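Long-range contact in acetyltransferase (Elizabethkingia anophelis, PDB 6AO7), which binds acetyl-CoA and, as a GNAT-family member, probably transfers its acetyl group to an as yet unspecified acceptor: residues Tyr61-Trp66 against Lys93-Lys98. Numbering follows the deposited sequence.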
loop_
_atom_site.group_PDB
_atom_site.type_symbol
_atom_site.label_atom_id
_atom_site.label_comp_id
_atom_site.label_asym_id
_atom_site.label_seq_id
_atom_site.Cartn_x
_atom_site.Cartn_y
_atom_site.Cartn_z
ATOM N N TYR A 61 -16.062 15.847 0.957
ATOM C CA TYR A 61 -14.722 15.846 0.383
ATOM C C TYR A 61 -14.332 17.273 -0.011
ATOM O O TYR A 61 -15.183 18.153 -0.184
ATOM C CB TYR A 61 -14.599 14.894 -0.818
ATOM C CG TYR A 61 -15.445 15.207 -2.037
ATOM C CD1 TYR A 61 -15.035 16.162 -2.977
ATOM C CD2 TYR A 61 -16.624 14.500 -2.290
ATOM C CE1 TYR A 61 -15.783 16.411 -4.114
ATOM C CE2 TYR A 61 -17.384 14.745 -3.434
ATOM C CZ TYR A 61 -16.955 15.704 -4.341
ATOM O OH TYR A 61 -17.683 15.954 -5.484
ATOM N N VAL A 62 -13.023 17.485 -0.124
ATOM C CA VAL A 62 -12.443 18.762 -0.526
ATOM C C VAL A 62 -11.560 18.535 -1.749
ATOM O O VAL A 62 -10.639 17.696 -1.713
ATOM C CB VAL A 62 -11.619 19.394 0.604
ATOM C CG1 VAL A 62 -10.962 20.691 0.106
ATOM C CG2 VAL A 62 -12.489 19.621 1.825
ATOM N N LEU A 63 -11.836 19.281 -2.821
ATOM C CA LEU A 63 -10.998 19.310 -4.014
ATOM C C LEU A 63 -10.080 20.519 -3.955
ATOM O O LEU A 63 -10.535 21.631 -3.674
ATOM C CB LEU A 63 -11.845 19.379 -5.280
ATOM C CG LEU A 63 -12.387 18.062 -5.816
ATOM C CD1 LEU A 63 -13.334 18.339 -6.943
ATOM C CD2 LEU A 63 -11.216 17.179 -6.299
ATOM N N TYR A 64 -8.802 20.306 -4.270
ATOM C CA TYR A 64 -7.756 21.309 -4.076
ATOM C C TYR A 64 -6.860 21.352 -5.307
ATOM O O TYR A 64 -5.954 20.516 -5.446
ATOM C CB TYR A 64 -6.937 20.980 -2.830
ATOM C CG TYR A 64 -5.710 21.841 -2.607
ATOM C CD1 TYR A 64 -4.441 21.378 -2.924
ATOM C CD2 TYR A 64 -5.827 23.108 -2.047
ATOM C CE1 TYR A 64 -3.315 22.165 -2.699
ATOM C CE2 TYR A 64 -4.714 23.901 -1.819
ATOM C CZ TYR A 64 -3.461 23.426 -2.146
ATOM O OH TYR A 64 -2.358 24.217 -1.919
ATOM N N PRO A 65 -7.079 22.308 -6.217
ATOM C CA PRO A 65 -6.254 22.368 -7.436
ATOM C C PRO A 65 -4.785 22.642 -7.138
ATOM O O PRO A 65 -4.445 23.489 -6.313
ATOM C CB PRO A 65 -6.881 23.520 -8.229
ATOM C CG PRO A 65 -8.330 23.597 -7.735
ATOM C CD PRO A 65 -8.252 23.202 -6.279
ATOM N N TRP A 66 -3.907 21.900 -7.819
ATOM C CA TRP A 66 -2.488 22.240 -7.880
ATOM C C TRP A 66 -2.193 23.261 -8.961
ATOM O O TRP A 66 -1.349 24.152 -8.784
ATOM C CB TRP A 66 -1.648 21.007 -8.194
ATOM C CG TRP A 66 -1.635 19.998 -7.145
ATOM C CD1 TRP A 66 -2.334 20.009 -5.978
ATOM C CD2 TRP A 66 -0.847 18.817 -7.136
ATOM N NE1 TRP A 66 -2.043 18.884 -5.245
ATOM C CE2 TRP A 66 -1.128 18.136 -5.936
ATOM C CE3 TRP A 66 0.063 18.256 -8.037
ATOM C CZ2 TRP A 66 -0.529 16.922 -5.613
ATOM C CZ3 TRP A 66 0.657 17.051 -7.713
ATOM C CH2 TRP A 66 0.364 16.405 -6.510
ATOM N N LYS A 93 -16.688 8.390 -6.934
ATOM C CA LYS A 93 -17.299 8.538 -8.255
ATOM C C LYS A 93 -17.726 9.975 -8.515
ATOM O O LYS A 93 -17.593 10.479 -9.640
ATOM C CB LYS A 93 -18.514 7.610 -8.376
ATOM N N ASP A 94 -18.288 10.638 -7.500
ATOM C CA ASP A 94 -18.729 12.014 -7.679
ATOM C C ASP A 94 -17.542 12.953 -7.851
ATOM O O ASP A 94 -17.600 13.874 -8.668
ATOM C CB ASP A 94 -19.601 12.440 -6.499
ATOM C CG ASP A 94 -20.357 13.715 -6.773
ATOM O OD1 ASP A 94 -21.388 13.636 -7.468
ATOM O OD2 ASP A 94 -19.924 14.790 -6.304
ATOM N N VAL A 95 -16.453 12.729 -7.104
ATOM C CA VAL A 95 -15.257 13.561 -7.259
ATOM C C VAL A 95 -14.725 13.468 -8.679
ATOM O O VAL A 95 -14.336 14.480 -9.279
ATOM C CB VAL A 95 -14.161 13.152 -6.261
ATOM C CG1 VAL A 95 -12.907 14.001 -6.496
ATOM C CG2 VAL A 95 -14.634 13.285 -4.854
ATOM N N ILE A 96 -14.661 12.244 -9.215
ATOM C CA ILE A 96 -14.143 12.012 -10.558
ATOM C C ILE A 96 -14.929 12.814 -11.582
ATOM O O ILE A 96 -14.354 13.405 -12.507
ATOM C CB ILE A 96 -14.173 10.507 -10.886
ATOM C CG1 ILE A 96 -13.170 9.738 -10.022
ATOM C CG2 ILE A 96 -13.918 10.288 -12.366
ATOM C CD1 ILE A 96 -13.319 8.211 -10.107
ATOM N N LEU A 97 -16.253 12.860 -11.433
ATOM C CA LEU A 97 -17.055 13.629 -12.380
ATOM C C LEU A 97 -16.823 15.128 -12.213
ATOM O O LEU A 97 -16.714 15.857 -13.205
ATOM C CB LEU A 97 -18.534 13.290 -12.219
ATOM C CG LEU A 97 -19.399 13.720 -13.407
ATOM C CD1 LEU A 97 -20.278 12.563 -13.854
ATOM C CD2 LEU A 97 -20.243 14.950 -13.083
ATOM N N LYS A 98 -16.737 15.605 -10.968
ATOM C CA LYS A 98 -16.538 17.036 -10.740
ATOM C C LYS A 98 -15.201 17.508 -11.303
ATOM O O LYS A 98 -15.099 18.615 -11.845
ATOM C CB LYS A 98 -16.612 17.349 -9.243
ATOM C CG LYS A 98 -17.843 18.113 -8.805
ATOM C CD LYS A 98 -19.091 17.248 -8.808
ATOM C CE LYS A 98 -20.040 17.728 -7.736
ATOM N NZ LYS A 98 -21.244 16.875 -7.618
#
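The hydroxyl of Y61, on the strand, donates a hydrogen bond to D94 on the helix, with OH 2.7 Å from OD2, and shows how a phenol can join a sheet to the helix packed on it. D94 OD2 lies close to the plane of the phenol, off its hydroxyl edge; the hydroxyl reaches that oxygen on its anti side, 16° out of the carboxylate plane, leaving the syn lone pair to K98. One methyl of V95, CG2, lies over the centre of one Y61 face, consistent with a CH-pi contact, though modelled too close for its exact spacing to carry meaning, while its other methyl, CG1, meets L63 CD2 at 3.6 Å. With CG1 anti to the backbone N (chi1 177°), the valine fork is divided between ring and leucine.

K98 is one helical turn beyond D94. Its NZ lies 2.8 Å from D94 OD2 in a salt bridge, and its aliphatic chain crosses the phenol, CE 3.7 Å from Y61 OH; L63 CD1 approaches K98 CB more loosely, at 4.1 Å.

Further out, the Y61 ring meets that of Y49 on the adjacent strand 47-53, whereas V95 also rests on I73 and L107, so helix 87-101 packs across several strands of the GNAT sheet.

OD2 thus accepts from both phenol and ammonium, which together would be expected to stabilise the carboxylate charge and favour ionised D94 at the border of an apolar interface.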